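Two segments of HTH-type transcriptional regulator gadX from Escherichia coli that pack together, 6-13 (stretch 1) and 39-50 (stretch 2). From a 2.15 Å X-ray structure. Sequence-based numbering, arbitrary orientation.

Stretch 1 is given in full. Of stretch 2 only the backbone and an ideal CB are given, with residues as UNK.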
ATOM      1  N   PRO A   6     -15.942   6.624 -10.323  1.00 53.25           N
ATOM      2  CA  PRO A   6     -14.590   6.067 -10.192  1.00 50.76           C
ATOM      3  C   PRO A   6     -14.599   4.563 -10.445  1.00 47.67           C
ATOM      4  O   PRO A   6     -15.478   3.873  -9.950  1.00 47.15           O
ATOM      5  CB  PRO A   6     -14.219   6.366  -8.729  1.00 49.46           C
ATOM      6  CG  PRO A   6     -15.176   7.479  -8.308  1.00 52.07           C
ATOM      7  CD  PRO A   6     -16.441   7.160  -9.040  1.00 53.07           C
ATOM      8  N   ASN A   7     -13.647   4.065 -11.228  1.00 46.51           N
ATOM      9  CA  ASN A   7     -13.519   2.621 -11.460  1.00 43.89           C
ATOM     10  C   ASN A   7     -13.133   1.864 -10.176  1.00 40.47           C
ATOM     11  O   ASN A   7     -12.959   2.469  -9.111  1.00 39.67           O
ATOM     12  CB  ASN A   7     -12.539   2.343 -12.609  1.00 44.72           C
ATOM     13  CG  ASN A   7     -11.117   2.758 -12.279  1.00 45.66           C
ATOM     14  OD1 ASN A   7     -10.680   2.685 -11.127  1.00 43.58           O
ATOM     15  ND2 ASN A   7     -10.382   3.198 -13.293  1.00 48.24           N
HETATM   16  N   MSE A   8     -13.001   0.547 -10.264  1.00 38.43           N
HETATM   17  CA  MSE A   8     -12.978  -0.258  -9.041  1.00 35.80           C
HETATM   18  C   MSE A   8     -11.660  -0.145  -8.277  1.00 34.03           C
HETATM   19  O   MSE A   8     -11.665  -0.038  -7.059  1.00 32.85           O
HETATM   20  CB  MSE A   8     -13.326  -1.719  -9.316  1.00 35.45           C
HETATM   21  CG  MSE A   8     -13.580  -2.524  -8.049  1.00 35.52           C
HETATM   22 SE   MSE A   8     -15.159  -1.936  -7.052  1.00 41.78          SE
HETATM   23  CE  MSE A   8     -16.466  -2.089  -8.502  1.00 40.40           C
ATOM     24  N   ARG A   9     -10.547  -0.147  -8.998  1.00 33.69           N
ATOM     25  CA  ARG A   9      -9.238   0.040  -8.379  1.00 33.45           C
ATOM     26  C   ARG A   9      -9.107   1.391  -7.640  1.00 33.51           C
ATOM     27  O   ARG A   9      -8.527   1.436  -6.548  1.00 32.10           O
ATOM     28  CB  ARG A   9      -8.092  -0.188  -9.380  1.00 34.12           C
ATOM     29  CG  ARG A   9      -8.017   0.742 -10.622  1.00 37.89           C
ATOM     30  CD  ARG A   9      -6.969   0.191 -11.660  1.00 42.20           C
ATOM     31  NE  ARG A   9      -5.663  -0.046 -11.028  1.00 45.75           N
ATOM     32  CZ  ARG A   9      -4.703  -0.884 -11.445  1.00 48.45           C
ATOM     33  NH1 ARG A   9      -3.584  -0.972 -10.730  1.00 47.83           N
ATOM     34  NH2 ARG A   9      -4.831  -1.627 -12.551  1.00 49.69           N
ATOM     35  N   THR A  10      -9.655   2.458  -8.231  1.00 34.38           N
ATOM     36  CA  THR A  10      -9.708   3.791  -7.594  1.00 36.05           C
ATOM     37  C   THR A  10     -10.488   3.787  -6.277  1.00 34.94           C
ATOM     38  O   THR A  10     -10.026   4.347  -5.290  1.00 35.07           O
ATOM     39  CB  THR A  10     -10.302   4.855  -8.544  1.00 38.22           C
ATOM     40  OG1 THR A  10      -9.463   4.953  -9.697  1.00 40.33           O
ATOM     41  CG2 THR A  10     -10.381   6.232  -7.880  1.00 40.49           C
ATOM     42  N   ARG A  11     -11.659   3.141  -6.272  1.00 33.86           N
ATOM     43  CA  ARG A  11     -12.505   3.067  -5.066  1.00 33.00           C
ATOM     44  C   ARG A  11     -11.861   2.295  -3.921  1.00 30.72           C
ATOM     45  O   ARG A  11     -12.023   2.668  -2.764  1.00 30.90           O
ATOM     46  CB  ARG A  11     -13.879   2.478  -5.387  1.00 32.21           C
ATOM     47  CG  ARG A  11     -14.748   3.429  -6.164  1.00 35.79           C
ATOM     48  CD  ARG A  11     -15.907   2.704  -6.774  1.00 39.19           C
ATOM     49  NE  ARG A  11     -16.890   2.346  -5.758  1.00 40.79           N
ATOM     50  CZ  ARG A  11     -17.828   1.418  -5.922  1.00 41.62           C
ATOM     51  NH1 ARG A  11     -17.909   0.753  -7.067  1.00 43.16           N
ATOM     52  NH2 ARG A  11     -18.685   1.156  -4.939  1.00 40.58           N
ATOM     53  N   VAL A  12     -11.151   1.221  -4.268  1.00 29.32           N
ATOM     54  CA  VAL A  12     -10.365   0.403  -3.348  1.00 27.91           C
ATOM     55  C   VAL A  12      -9.162   1.196  -2.795  1.00 29.07           C
ATOM     56  O   VAL A  12      -8.948   1.226  -1.597  1.00 29.85           O
ATOM     57  CB  VAL A  12      -9.889  -0.916  -4.042  1.00 27.20           C
ATOM     58  CG1 VAL A  12      -8.806  -1.619  -3.226  1.00 25.80           C
ATOM     59  CG2 VAL A  12     -11.045  -1.857  -4.277  1.00 24.94           C
ATOM     60  N   CYS A  13      -8.385   1.852  -3.652  1.00 30.58           N
ATOM     61  CA  CYS A  13      -7.313   2.741  -3.172  1.00 32.24           C
ATOM     62  C   CYS A  13      -7.851   3.829  -2.243  1.00 33.46           C
ATOM     63  O   CYS A  13      -7.187   4.198  -1.282  1.00 34.35           O
ATOM     64  CB  CYS A  13      -6.533   3.355  -4.338  1.00 33.90           C
ATOM     65  SG  CYS A  13      -5.552   2.113  -5.230  1.00 36.67           S
ATOM     66  N   UNK A  39     -17.467 -10.756  -5.742  1.00 29.34           N
ATOM     67  CA  UNK A  39     -17.653  -9.688  -6.734  1.00 30.07           C
ATOM     68  C   UNK A  39     -16.428  -8.757  -6.779  1.00 29.14           C
ATOM     69  O   UNK A  39     -15.912  -8.470  -7.875  1.00 29.56           O
ATOM     70  CB  UNK A  39     -18.914  -8.883  -6.414  1.00 30.07           C
ATOM     71  N   UNK A  40     -15.923  -8.334  -5.615  1.00 28.68           N
ATOM     72  CA  UNK A  40     -14.749  -7.428  -5.614  1.00 28.23           C
ATOM     73  C   UNK A  40     -13.542  -8.057  -6.287  1.00 28.45           C
ATOM     74  O   UNK A  40     -12.903  -7.426  -7.125  1.00 28.67           O
ATOM     75  CB  UNK A  40     -14.380  -7.034  -4.182  1.00 28.23           C
ATOM     76  N   UNK A  41     -13.264  -9.314  -5.973  1.00 29.15           N
ATOM     77  CA  UNK A  41     -12.161 -10.006  -6.622  1.00 29.71           C
ATOM     78  C   UNK A  41     -12.380 -10.010  -8.128  1.00 30.03           C
ATOM     79  O   UNK A  41     -11.457  -9.793  -8.885  1.00 29.45           O
ATOM     80  CB  UNK A  41     -12.023 -11.434  -6.091  1.00 29.71           C
ATOM     81  N   UNK A  42     -13.617 -10.258  -8.542  1.00 31.44           N
ATOM     82  CA  UNK A  42     -13.946 -10.366  -9.964  1.00 32.89           C
ATOM     83  C   UNK A  42     -13.703  -9.038 -10.671  1.00 32.18           C
ATOM     84  O   UNK A  42     -13.019  -9.007 -11.687  1.00 33.55           O
ATOM     85  CB  UNK A  42     -15.400 -10.806 -10.149  1.00 32.89           C
ATOM     86  N   UNK A  43     -14.227  -7.947 -10.124  1.00 30.34           N
ATOM     87  CA  UNK A  43     -14.080  -6.646 -10.765  1.00 31.08           C
ATOM     88  C   UNK A  43     -12.633  -6.162 -10.840  1.00 29.97           C
ATOM     89  O   UNK A  43     -12.252  -5.542 -11.829  1.00 30.94           O
ATOM     90  CB  UNK A  43     -14.922  -5.611 -10.016  1.00 31.08           C
ATOM     91  N   UNK A  44     -11.845  -6.439  -9.801  1.00 28.72           N
ATOM     92  CA  UNK A  44     -10.401  -6.110  -9.771  1.00 28.80           C
ATOM     93  C   UNK A  44      -9.600  -6.905 -10.821  1.00 30.39           C
ATOM     94  O   UNK A  44      -8.723  -6.365 -11.482  1.00 30.80           O
ATOM     95  CB  UNK A  44      -9.832  -6.388  -8.378  1.00 28.80           C
ATOM     96  N   UNK A  45      -9.951  -8.179 -10.991  1.00 32.06           N
ATOM     97  CA  UNK A  45      -9.300  -9.059 -11.954  1.00 35.17           C
ATOM     98  C   UNK A  45      -9.540  -8.604 -13.416  1.00 37.08           C
ATOM     99  O   UNK A  45      -8.619  -8.677 -14.238  1.00 37.86           O
ATOM    100  CB  UNK A  45      -9.804 -10.491 -11.761  1.00 35.17           C
ATOM    101  N   UNK A  46     -10.752  -8.116 -13.705  1.00 37.58           N
ATOM    102  CA  UNK A  46     -11.090  -7.493 -15.004  1.00 40.41           C
ATOM    103  C   UNK A  46     -10.239  -6.243 -15.342  1.00 40.73           C
ATOM    104  O   UNK A  46     -10.084  -5.914 -16.518  1.00 42.40           O
ATOM    105  CB  UNK A  46     -12.570  -7.103 -15.004  1.00 40.41           C
ATOM    106  N   UNK A  47      -9.731  -5.562 -14.307  1.00 39.33           N
ATOM    107  CA  UNK A  47      -8.777  -4.435 -14.437  1.00 40.22           C
ATOM    108  C   UNK A  47      -7.309  -4.873 -14.194  1.00 39.63           C
ATOM    109  O   UNK A  47      -6.408  -4.045 -13.975  1.00 39.49           O
ATOM    110  CB  UNK A  47      -9.150  -3.328 -13.449  1.00 40.22           C
ATOM    111  N   UNK A  48      -7.090  -6.187 -14.227  1.00 39.24           N
ATOM    112  CA  UNK A  48      -5.761  -6.773 -14.133  1.00 39.08           C
ATOM    113  C   UNK A  48      -4.981  -6.378 -12.885  1.00 37.24           C
ATOM    114  O   UNK A  48      -3.806  -6.035 -12.949  1.00 37.51           O
ATOM    115  CB  UNK A  48      -4.951  -6.382 -15.371  1.00 39.08           C
ATOM    116  N   UNK A  49      -5.648  -6.451 -11.740  1.00 35.77           N
ATOM    117  CA  UNK A  49      -5.000  -6.190 -10.461  1.00 35.04           C
ATOM    118  C   UNK A  49      -5.647  -7.032  -9.349  1.00 33.77           C
ATOM    119  O   UNK A  49      -6.631  -7.744  -9.584  1.00 34.81           O
ATOM    120  CB  UNK A  49      -5.078  -4.701 -10.120  1.00 35.04           C
ATOM    121  N   UNK A  50      -5.104  -6.950  -8.146  1.00 31.96           N
ATOM    122  CA  UNK A  50      -5.753  -7.576  -7.000  1.00 30.33           C
ATOM    123  C   UNK A  50      -5.752  -6.576  -5.870  1.00 28.18           C
ATOM    124  O   UNK A  50      -5.133  -5.496  -5.993  1.00 28.86           O
ATOM    125  CB  UNK A  50      -5.056  -8.875  -6.590  1.00 30.33           C
TER

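Stretch 1 enters its helix at Met8, with Asn7 as N-cap. The backbone N atoms of Met8 and Arg9 lie in the first turn, without acceptors from a preceding turn, and the apolar side chains of Met8 and Val12 lie on the side facing stretch 2.

Position 39 is helical, and its ideal CB meets nothing of stretch 1, so many residues would serve; it is Leu39, which makes no contact here.

At position 40 CA-to-CB points sideways and the CB lies beyond 5.5 Å of stretch 1. Only a side chain of some length could reach Met8 and Val12, and an apolar one would suit them. The residue is Leu40, whose CD1 lies 3.7 Å from Met8 CG and 3.8 Å from Val12 CG2.

Positions 41 and 42 are out of reach and leave the choice open among helix-compatible residues; they are Lys41 and Lys42, both extended.

At position 43 the CB points toward stretch 1, its ideal site 3.9 Å from Met8 CG. Alanine would fit, as would a longer chain able to turn outward. Lys43 does the latter: its CB packs 3.9 Å from Met8 CG, while its end leads away.

Position 44 points sideways, its ideal CB 5.4 Å from Met8 CG. Leucine, isoleucine or methionine could fill the space. Leu44 brings CD2 to 3.9 Å from Met8 CG and 4.2 Å from Val12 CG2, joining 40 in one apolar cluster.

Positions 45 and 46 are out of reach, so stretch 1 sets no preference. They are Arg45, whose NH2 forms a salt bridge with OE2 of 48 at 3.3 Å, and Glu46.

Position 47 points toward the helix start, where two backbone donors call for an acceptor; glutamate or glutamine has the length to reach them, whereas aspartate or asparagine would fall short of Met8 N. Glu47 receives Met8 N at OE2 (3.2 Å) and, weakly, Arg9 N at OE1 (3.4 Å), so its carboxylate spans both amides.

Position 48 has phi/psi of 57/47, a left-handed conformation favouring glycine or asparagine but open to others. It is Glu48; its O accepts from a water that in turn accepts from Arg9 NH2.

At position 49 the backbone is extended and CB points toward the Arg9 guanidinium, 3.9 Å from NH2 in ideal form. A small or beta-branched residue suits it; Thr49 sets its CB over one guanidinium face.

Position 50 is extended (phi/psi -134/172) and out of reach, so stretch 1 leaves it open; Ser50 caps a backbone N just past the stretch.

Stretch 2 (39-50) LLKKKLREEETS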
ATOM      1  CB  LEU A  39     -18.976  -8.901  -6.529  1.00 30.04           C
ATOM      2  CG  LEU A  39     -19.342  -7.798  -7.547  1.00 30.00           C
ATOM      3  CD1 LEU A  39     -19.654  -8.380  -8.948  1.00 27.43           C
ATOM      4  CD2 LEU A  39     -20.522  -6.974  -7.049  1.00 29.53           C
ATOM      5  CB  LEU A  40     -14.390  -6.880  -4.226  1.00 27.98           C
ATOM      6  CG  LEU A  40     -13.176  -5.913  -4.263  1.00 27.22           C
ATOM      7  CD1 LEU A  40     -13.508  -4.628  -5.001  1.00 25.67           C
ATOM      8  CD2 LEU A  40     -12.584  -5.630  -2.863  1.00 25.87           C
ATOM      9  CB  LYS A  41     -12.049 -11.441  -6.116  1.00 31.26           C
ATOM     10  CG  LYS A  41     -10.788 -12.157  -6.558  1.00 33.44           C
ATOM     11  CD  LYS A  41     -10.591 -13.453  -5.757  1.00 38.03           C
ATOM     12  CE  LYS A  41      -9.492 -14.301  -6.416  1.00 43.02           C
ATOM     13  NZ  LYS A  41      -9.308 -15.634  -5.776  1.00 47.82           N
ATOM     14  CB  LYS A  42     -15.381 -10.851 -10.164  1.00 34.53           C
ATOM     15  CG  LYS A  42     -15.753 -11.258 -11.603  1.00 38.71           C
ATOM     16  CD  LYS A  42     -17.131 -11.954 -11.597  1.00 42.69           C
ATOM     17  CE  LYS A  42     -17.442 -12.683 -12.905  1.00 47.25           C
ATOM     18  NZ  LYS A  42     -18.473 -13.797 -12.771  1.00 49.07           N
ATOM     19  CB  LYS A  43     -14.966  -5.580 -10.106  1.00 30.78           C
ATOM     20  CG  LYS A  43     -16.456  -5.807 -10.266  1.00 34.38           C
ATOM     21  CD  LYS A  43     -16.881  -5.793 -11.752  1.00 40.82           C
ATOM     22  CE  LYS A  43     -18.251  -5.145 -11.950  1.00 44.26           C
ATOM     23  NZ  LYS A  43     -18.962  -5.625 -13.186  1.00 48.82           N
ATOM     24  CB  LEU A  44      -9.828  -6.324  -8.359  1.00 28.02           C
ATOM     25  CG  LEU A  44     -10.201  -5.275  -7.301  1.00 27.02           C
ATOM     26  CD1 LEU A  44      -9.514  -5.518  -5.946  1.00 26.85           C
ATOM     27  CD2 LEU A  44      -9.931  -3.833  -7.814  1.00 27.81           C
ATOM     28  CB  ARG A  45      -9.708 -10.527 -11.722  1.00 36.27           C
ATOM     29  CG  ARG A  45      -9.331 -11.495 -12.848  1.00 42.12           C
ATOM     30  CD  ARG A  45      -7.819 -11.670 -12.963  1.00 48.86           C
ATOM     31  NE  ARG A  45      -7.339 -11.679 -14.358  1.00 56.11           N
ATOM     32  CZ  ARG A  45      -7.498 -12.688 -15.226  1.00 60.52           C
ATOM     33  NH1 ARG A  45      -8.152 -13.794 -14.874  1.00 61.99           N
ATOM     34  NH2 ARG A  45      -7.011 -12.586 -16.461  1.00 62.06           N
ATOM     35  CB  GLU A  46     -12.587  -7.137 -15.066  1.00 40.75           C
ATOM     36  CG  GLU A  46     -13.535  -8.341 -15.255  1.00 43.11           C
ATOM     37  CD  GLU A  46     -14.993  -8.026 -14.890  1.00 44.78           C
ATOM     38  OE1 GLU A  46     -15.893  -8.857 -15.171  1.00 44.10           O
ATOM     39  OE2 GLU A  46     -15.235  -6.944 -14.307  1.00 45.48           O
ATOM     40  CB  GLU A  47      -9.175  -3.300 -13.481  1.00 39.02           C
ATOM     41  CG  GLU A  47     -10.557  -2.678 -13.823  1.00 42.37           C
ATOM     42  CD  GLU A  47     -11.020  -1.576 -12.853  1.00 45.24           C
ATOM     43  OE1 GLU A  47     -10.159  -0.843 -12.306  1.00 46.33           O
ATOM     44  OE2 GLU A  47     -12.255  -1.432 -12.650  1.00 45.43           O
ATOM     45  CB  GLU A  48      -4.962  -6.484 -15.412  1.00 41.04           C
ATOM     46  CG  GLU A  48      -5.455  -7.246 -16.616  1.00 43.79           C
ATOM     47  CD  GLU A  48      -5.363  -8.756 -16.453  1.00 45.49           C
ATOM     48  OE1 GLU A  48      -4.553  -9.252 -15.638  1.00 46.68           O
ATOM     49  OE2 GLU A  48      -6.113  -9.452 -17.145  1.00 48.13           O
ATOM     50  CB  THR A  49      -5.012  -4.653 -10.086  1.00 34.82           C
ATOM     51  OG1 THR A  49      -4.013  -4.384  -9.078  1.00 36.31           O
ATOM     52  CG2 THR A  49      -6.411  -4.180  -9.592  1.00 32.75           C
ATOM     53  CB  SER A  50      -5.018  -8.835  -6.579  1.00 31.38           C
ATOM     54  OG  SER A  50      -3.677  -8.520  -6.289  1.00 34.47           O
TER
HETATM   55  O   HOH W   1      -3.024  -3.732 -13.713  1.00 33.33           O
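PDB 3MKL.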